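Local coordinates for protein glucosamine-6-phosphate deaminase (Thermotoga maritima, PDB 1J5X) that belongs to the SIS domain family and folds into two alpha/beta halves, each built round a parallel beta sheet, at residues A[30-34]-A[149-153]; A[276-280]-A[292-298]. All coordinates share one frame. Residues are numbered along the deposited sequence.

Contact 1 of 2, residues A[30-34]-A[149-153]; sequences FFENF and LVFPV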
loop_
_atom_site.group_PDB
_atom_site.type_symbol
_atom_site.label_atom_id
_atom_site.label_comp_id
_atom_site.label_asym_id
_atom_site.label_seq_id
_atom_site.Cartn_x
_atom_site.Cartn_y
_atom_site.Cartn_z
ATOM N N PHE A 30 -4.136 9.519 -15.144
ATOM C CA PHE A 30 -4.528 9.947 -13.826
ATOM C C PHE A 30 -3.445 10.908 -13.314
ATOM O O PHE A 30 -3.736 11.958 -12.751
ATOM C CB PHE A 30 -4.625 8.726 -12.893
ATOM C CG PHE A 30 -4.649 9.085 -11.439
ATOM C CD1 PHE A 30 -5.793 9.589 -10.849
ATOM C CD2 PHE A 30 -3.474 8.938 -10.650
ATOM C CE1 PHE A 30 -5.818 9.957 -9.477
ATOM C CE2 PHE A 30 -3.469 9.301 -9.284
ATOM C CZ PHE A 30 -4.638 9.811 -8.689
ATOM N N PHE A 31 -2.189 10.506 -13.494
ATOM C CA PHE A 31 -1.079 11.346 -13.014
ATOM C C PHE A 31 -1.148 12.748 -13.621
ATOM O O PHE A 31 -1.069 13.779 -12.906
ATOM C CB PHE A 31 0.250 10.674 -13.406
ATOM C CG PHE A 31 1.465 11.470 -12.998
ATOM C CD1 PHE A 31 1.761 11.695 -11.649
ATOM C CD2 PHE A 31 2.313 12.010 -13.989
ATOM C CE1 PHE A 31 2.883 12.451 -11.267
ATOM C CE2 PHE A 31 3.449 12.771 -13.632
ATOM C CZ PHE A 31 3.740 13.001 -12.279
ATOM N N GLU A 32 -1.345 12.792 -14.942
ATOM C CA GLU A 32 -1.321 14.069 -15.653
ATOM C C GLU A 32 -2.543 14.900 -15.458
ATOM O O GLU A 32 -2.474 16.117 -15.410
ATOM C CB GLU A 32 -1.077 13.837 -17.147
ATOM C CG GLU A 32 0.246 13.111 -17.432
ATOM C CD GLU A 32 0.498 12.867 -18.916
ATOM O OE1 GLU A 32 -0.483 12.905 -19.701
ATOM O OE2 GLU A 32 1.663 12.624 -19.306
ATOM N N ASN A 33 -3.694 14.254 -15.324
ATOM C CA ASN A 33 -4.878 15.061 -15.149
ATOM C C ASN A 33 -5.211 15.475 -13.731
ATOM O O ASN A 33 -5.800 16.535 -13.514
ATOM C CB ASN A 33 -6.045 14.349 -15.815
ATOM C CG ASN A 33 -5.924 14.386 -17.302
ATOM O OD1 ASN A 33 -6.463 15.444 -17.898
ATOM N ND2 ASN A 33 -5.310 13.510 -17.922
ATOM N N PHE A 34 -4.840 14.655 -12.757
ATOM C CA PHE A 34 -5.158 14.977 -11.385
ATOM C C PHE A 34 -3.895 15.314 -10.543
ATOM O O PHE A 34 -3.852 16.322 -9.870
ATOM C CB PHE A 34 -5.868 13.772 -10.702
ATOM C CG PHE A 34 -6.177 13.996 -9.252
ATOM C CD1 PHE A 34 -7.285 14.775 -8.873
ATOM C CD2 PHE A 34 -5.414 13.390 -8.258
ATOM C CE1 PHE A 34 -7.628 14.934 -7.519
ATOM C CE2 PHE A 34 -5.735 13.529 -6.920
ATOM C CZ PHE A 34 -6.843 14.300 -6.527
ATOM N N LEU A 149 -11.186 15.349 0.049
ATOM C CA LEU A 149 -10.273 15.239 -1.076
ATOM C C LEU A 149 -10.749 13.995 -1.782
ATOM O O LEU A 149 -10.343 12.882 -1.452
ATOM C CB LEU A 149 -8.816 15.043 -0.579
ATOM C CG LEU A 149 -7.787 14.746 -1.682
ATOM C CD1 LEU A 149 -8.027 15.676 -2.883
ATOM C CD2 LEU A 149 -6.360 14.917 -1.124
ATOM N N VAL A 150 -11.662 14.180 -2.732
ATOM C CA VAL A 150 -12.198 13.069 -3.451
ATOM C C VAL A 150 -11.321 12.749 -4.669
ATOM O O VAL A 150 -11.054 13.625 -5.498
ATOM C CB VAL A 150 -13.633 13.393 -3.910
ATOM C CG1 VAL A 150 -14.234 12.139 -4.537
ATOM C CG2 VAL A 150 -14.482 13.859 -2.703
ATOM N N PHE A 151 -10.887 11.504 -4.786
ATOM C CA PHE A 151 -10.034 11.087 -5.898
ATOM C C PHE A 151 -10.855 10.622 -7.065
ATOM O O PHE A 151 -11.768 9.813 -6.892
ATOM C CB PHE A 151 -9.116 9.963 -5.489
ATOM C CG PHE A 151 -7.987 10.441 -4.642
ATOM C CD1 PHE A 151 -8.238 10.912 -3.361
ATOM C CD2 PHE A 151 -6.717 10.512 -5.176
ATOM C CE1 PHE A 151 -7.248 11.485 -2.585
ATOM C CE2 PHE A 151 -5.670 11.084 -4.404
ATOM C CZ PHE A 151 -5.967 11.579 -3.101
ATOM N N PRO A 152 -10.508 11.087 -8.263
ATOM C CA PRO A 152 -11.245 10.707 -9.470
ATOM C C PRO A 152 -10.746 9.366 -9.938
ATOM O O PRO A 152 -10.082 9.236 -10.970
ATOM C CB PRO A 152 -10.953 11.876 -10.414
ATOM C CG PRO A 152 -9.464 12.214 -10.091
ATOM C CD PRO A 152 -9.509 12.149 -8.530
ATOM N N VAL A 153 -11.045 8.342 -9.152
ATOM C CA VAL A 153 -10.579 6.998 -9.466
ATOM C C VAL A 153 -11.786 6.066 -9.407
ATOM O O VAL A 153 -12.528 6.079 -8.401
ATOM C CB VAL A 153 -9.591 6.514 -8.391
ATOM C CG1 VAL A 153 -9.212 5.093 -8.590
ATOM C CG2 VAL A 153 -8.321 7.413 -8.388
#
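A proline at the centre of an inverse gamma turn lies on the face of a phenylalanine. Pro-152 holds this tight bend, closed by a weak hydrogen bond from Val-153 N to Phe-151 O (2.8 Å), and its CD sits 3.7 Å from the centroid of the Phe-34 ring, 21° off the ring normal, as a CH-pi contact. The CD of proline, bonded to the amide nitrogen, carries slightly polarised C-H bonds, which suits it to a pi cloud. Phe-34 comes one helical turn after Phe-30, so both rings project from the same side of helix 27-35. They meet the chain just as it leaves strand 147-150, an outermost strand of the five-stranded parallel sheet in the SIS domain, and Ser-170 of helix 162-179 touches Phe-30, Phe-34 and Phe-151 alike. Phe-151 receives Phe-34 CZ over one face and Phe-30 CZ at its edge; the rings of Phe-34 and Phe-151 are inclined at 54°, with centroids 5.1 Å apart. Large, flat and apolar, phenylalanines offer faces and edges for such packing. Beyond them, Leu-149 CD1 lies at the edge of the Phe-34 ring, 4.1 Å from its CZ, while Val-153 CG2 packs 3.7 Å from Phe-30 CE1.

Contact 2 of 2, residues A[276-280]-A[292-298]; sequences EKRLR and EVGEGGD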
loop_
_atom_site.group_PDB
_atom_site.type_symbol
_atom_site.label_atom_id
_atom_site.label_comp_id
_atom_site.label_asym_id
_atom_site.label_seq_id
_atom_site.Cartn_x
_atom_site.Cartn_y
_atom_site.Cartn_z
ATOM N N GLU A 276 20.813 -7.788 1.430
ATOM C CA GLU A 276 19.679 -8.425 0.805
ATOM C C GLU A 276 20.095 -9.716 0.129
ATOM O O GLU A 276 19.404 -10.717 0.233
ATOM C CB GLU A 276 18.984 -7.482 -0.211
ATOM C CG GLU A 276 18.181 -6.356 0.467
ATOM C CD GLU A 276 18.021 -5.082 -0.364
ATOM O OE1 GLU A 276 18.481 -5.035 -1.539
ATOM O OE2 GLU A 276 17.449 -4.095 0.183
ATOM N N LYS A 277 21.232 -9.689 -0.550
ATOM C CA LYS A 277 21.649 -10.906 -1.209
ATOM C C LYS A 277 22.024 -11.976 -0.176
ATOM O O LYS A 277 21.739 -13.172 -0.388
ATOM C CB LYS A 277 22.804 -10.586 -2.176
ATOM C CG LYS A 277 22.289 -9.779 -3.413
ATOM C CD LYS A 277 21.306 -10.666 -4.201
ATOM C CE LYS A 277 21.193 -10.334 -5.682
ATOM N NZ LYS A 277 20.288 -9.231 -5.975
ATOM N N ARG A 278 22.640 -11.559 0.925
ATOM C CA ARG A 278 23.024 -12.500 1.970
ATOM C C ARG A 278 21.764 -13.146 2.550
ATOM O O ARG A 278 21.716 -14.363 2.749
ATOM C CB ARG A 278 23.781 -11.823 3.089
ATOM C CG ARG A 278 25.168 -11.383 2.761
ATOM C CD ARG A 278 25.835 -10.865 4.033
ATOM N NE ARG A 278 27.186 -10.361 3.790
ATOM C CZ ARG A 278 28.051 -10.032 4.755
ATOM N NH1 ARG A 278 27.703 -10.147 6.041
ATOM N NH2 ARG A 278 29.278 -9.611 4.439
ATOM N N LEU A 279 20.722 -12.346 2.796
ATOM C CA LEU A 279 19.478 -12.902 3.361
ATOM C C LEU A 279 18.791 -13.853 2.342
ATOM O O LEU A 279 18.279 -14.903 2.700
ATOM C CB LEU A 279 18.520 -11.741 3.734
ATOM C CG LEU A 279 17.162 -12.153 4.298
ATOM C CD1 LEU A 279 17.375 -13.092 5.517
ATOM C CD2 LEU A 279 16.363 -10.846 4.668
ATOM N N ARG A 280 18.766 -13.449 1.076
ATOM C CA ARG A 280 18.202 -14.268 0.031
ATOM C C ARG A 280 18.873 -15.654 0.033
ATOM O O ARG A 280 18.168 -16.677 0.072
ATOM C CB ARG A 280 18.434 -13.615 -1.340
ATOM C CG ARG A 280 18.069 -14.523 -2.503
ATOM C CD ARG A 280 18.064 -13.796 -3.847
ATOM N NE ARG A 280 17.583 -14.713 -4.883
ATOM C CZ ARG A 280 16.855 -14.378 -5.944
ATOM N NH1 ARG A 280 16.477 -13.123 -6.170
ATOM N NH2 ARG A 280 16.487 -15.326 -6.792
ATOM N N GLU A 292 13.289 -10.848 -5.742
ATOM C CA GLU A 292 13.584 -9.469 -5.348
ATOM C C GLU A 292 12.930 -8.461 -6.262
ATOM O O GLU A 292 12.987 -8.570 -7.500
ATOM C CB GLU A 292 15.091 -9.200 -5.356
ATOM C CG GLU A 292 15.871 -9.865 -4.257
ATOM C CD GLU A 292 17.380 -9.818 -4.535
ATOM O OE1 GLU A 292 17.897 -10.735 -5.216
ATOM O OE2 GLU A 292 18.049 -8.881 -4.058
ATOM N N VAL A 293 12.330 -7.437 -5.659
ATOM C CA VAL A 293 11.698 -6.370 -6.423
ATOM C C VAL A 293 12.609 -5.167 -6.268
ATOM O O VAL A 293 12.825 -4.717 -5.150
ATOM C CB VAL A 293 10.313 -5.977 -5.817
ATOM C CG1 VAL A 293 9.737 -4.732 -6.539
ATOM C CG2 VAL A 293 9.371 -7.209 -5.914
ATOM N N GLY A 294 13.105 -4.632 -7.378
ATOM C CA GLY A 294 14.025 -3.481 -7.290
ATOM C C GLY A 294 15.228 -3.704 -8.252
ATOM O O GLY A 294 15.495 -4.826 -8.767
ATOM N N GLU A 295 15.980 -2.623 -8.474
ATOM C CA GLU A 295 17.134 -2.717 -9.363
ATOM C C GLU A 295 18.116 -3.700 -8.786
ATOM O O GLU A 295 18.324 -3.741 -7.545
ATOM C CB GLU A 295 17.700 -1.301 -9.568
ATOM C CG GLU A 295 16.855 -0.630 -10.606
ATOM C CD GLU A 295 17.448 0.670 -11.133
ATOM O OE1 GLU A 295 18.669 0.892 -10.964
ATOM O OE2 GLU A 295 16.691 1.464 -11.742
ATOM N N GLY A 296 18.642 -4.580 -9.650
ATOM C CA GLY A 296 19.575 -5.568 -9.178
ATOM C C GLY A 296 18.818 -6.829 -8.736
ATOM O O GLY A 296 19.426 -7.789 -8.259
ATOM N N GLY A 297 17.497 -6.813 -8.891
ATOM C CA GLY A 297 16.701 -7.965 -8.521
ATOM C C GLY A 297 15.958 -8.550 -9.699
ATOM O O GLY A 297 16.246 -8.213 -10.853
ATOM N N ASP A 298 14.983 -9.410 -9.411
ATOM C CA ASP A 298 14.190 -10.086 -10.420
ATOM C C ASP A 298 13.221 -9.220 -11.189
ATOM O O ASP A 298 12.908 -9.502 -12.348
ATOM C CB ASP A 298 13.423 -11.244 -9.753
ATOM C CG ASP A 298 14.345 -12.195 -9.042
ATOM O OD1 ASP A 298 14.638 -12.010 -7.830
ATOM O OD2 ASP A 298 14.809 -13.136 -9.737
#
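Glu-292, Arg-280 and Lys-277 bury the most surface here, and they meet through charge. The carboxylate of Glu-292, near the end of strand 289-293, accepts Lys-277 NZ at its OE1 (2.9 Å) and, weakly, at its OE2 (3.0 Å); the same OE1 takes Arg-280 NH1 at 2.9 Å. A buried acid needs such compensation, and Lys-268 adds a salt bridge to OE2. Arg-280, three residues after Lys-277 and so on the same side of the helix, uses its NH1 twice: it also bonds Asp-298 OD1 at 2.7 Å, while its NE pairs with Glu-284. Asp-298 OD1 in turn accepts the backbone N of Glu-292 (2.7 Å), tying the loop back to the strand. Lys-277 NZ donates besides to Gly-296 O (2.8 Å), in the type II turn from Gly-294 to Gly-297, where the positive phi of Gly-296 favours glycine. This salt-bridge network joins helix to following strand within a beta-alpha-beta crossover, formed by strand 262-267, helix 273-285 and strand 289-293.

Following the chain from its N terminus, helix 27-35 comes before any strand. Strands 54-59, 81-86, 102-107 and 128-134 follow before the chain returns to helix 27-35 at contact 1, closing a loop of 114 residues. The chain then runs through helices 162-179 and 184-205 into the four-stranded sheet, where contact 2 closes a short loop of 11 residues between helix 273-285 and strand 289-293, at one edge of that sheet. The two loops are in series, neither enclosing nor crossing the other. The nearest atoms of the two contacts are about 17 Å apart. Contact 1 ties the N-terminal helical region to the first sheet; contact 2 joins neighbouring elements of the second.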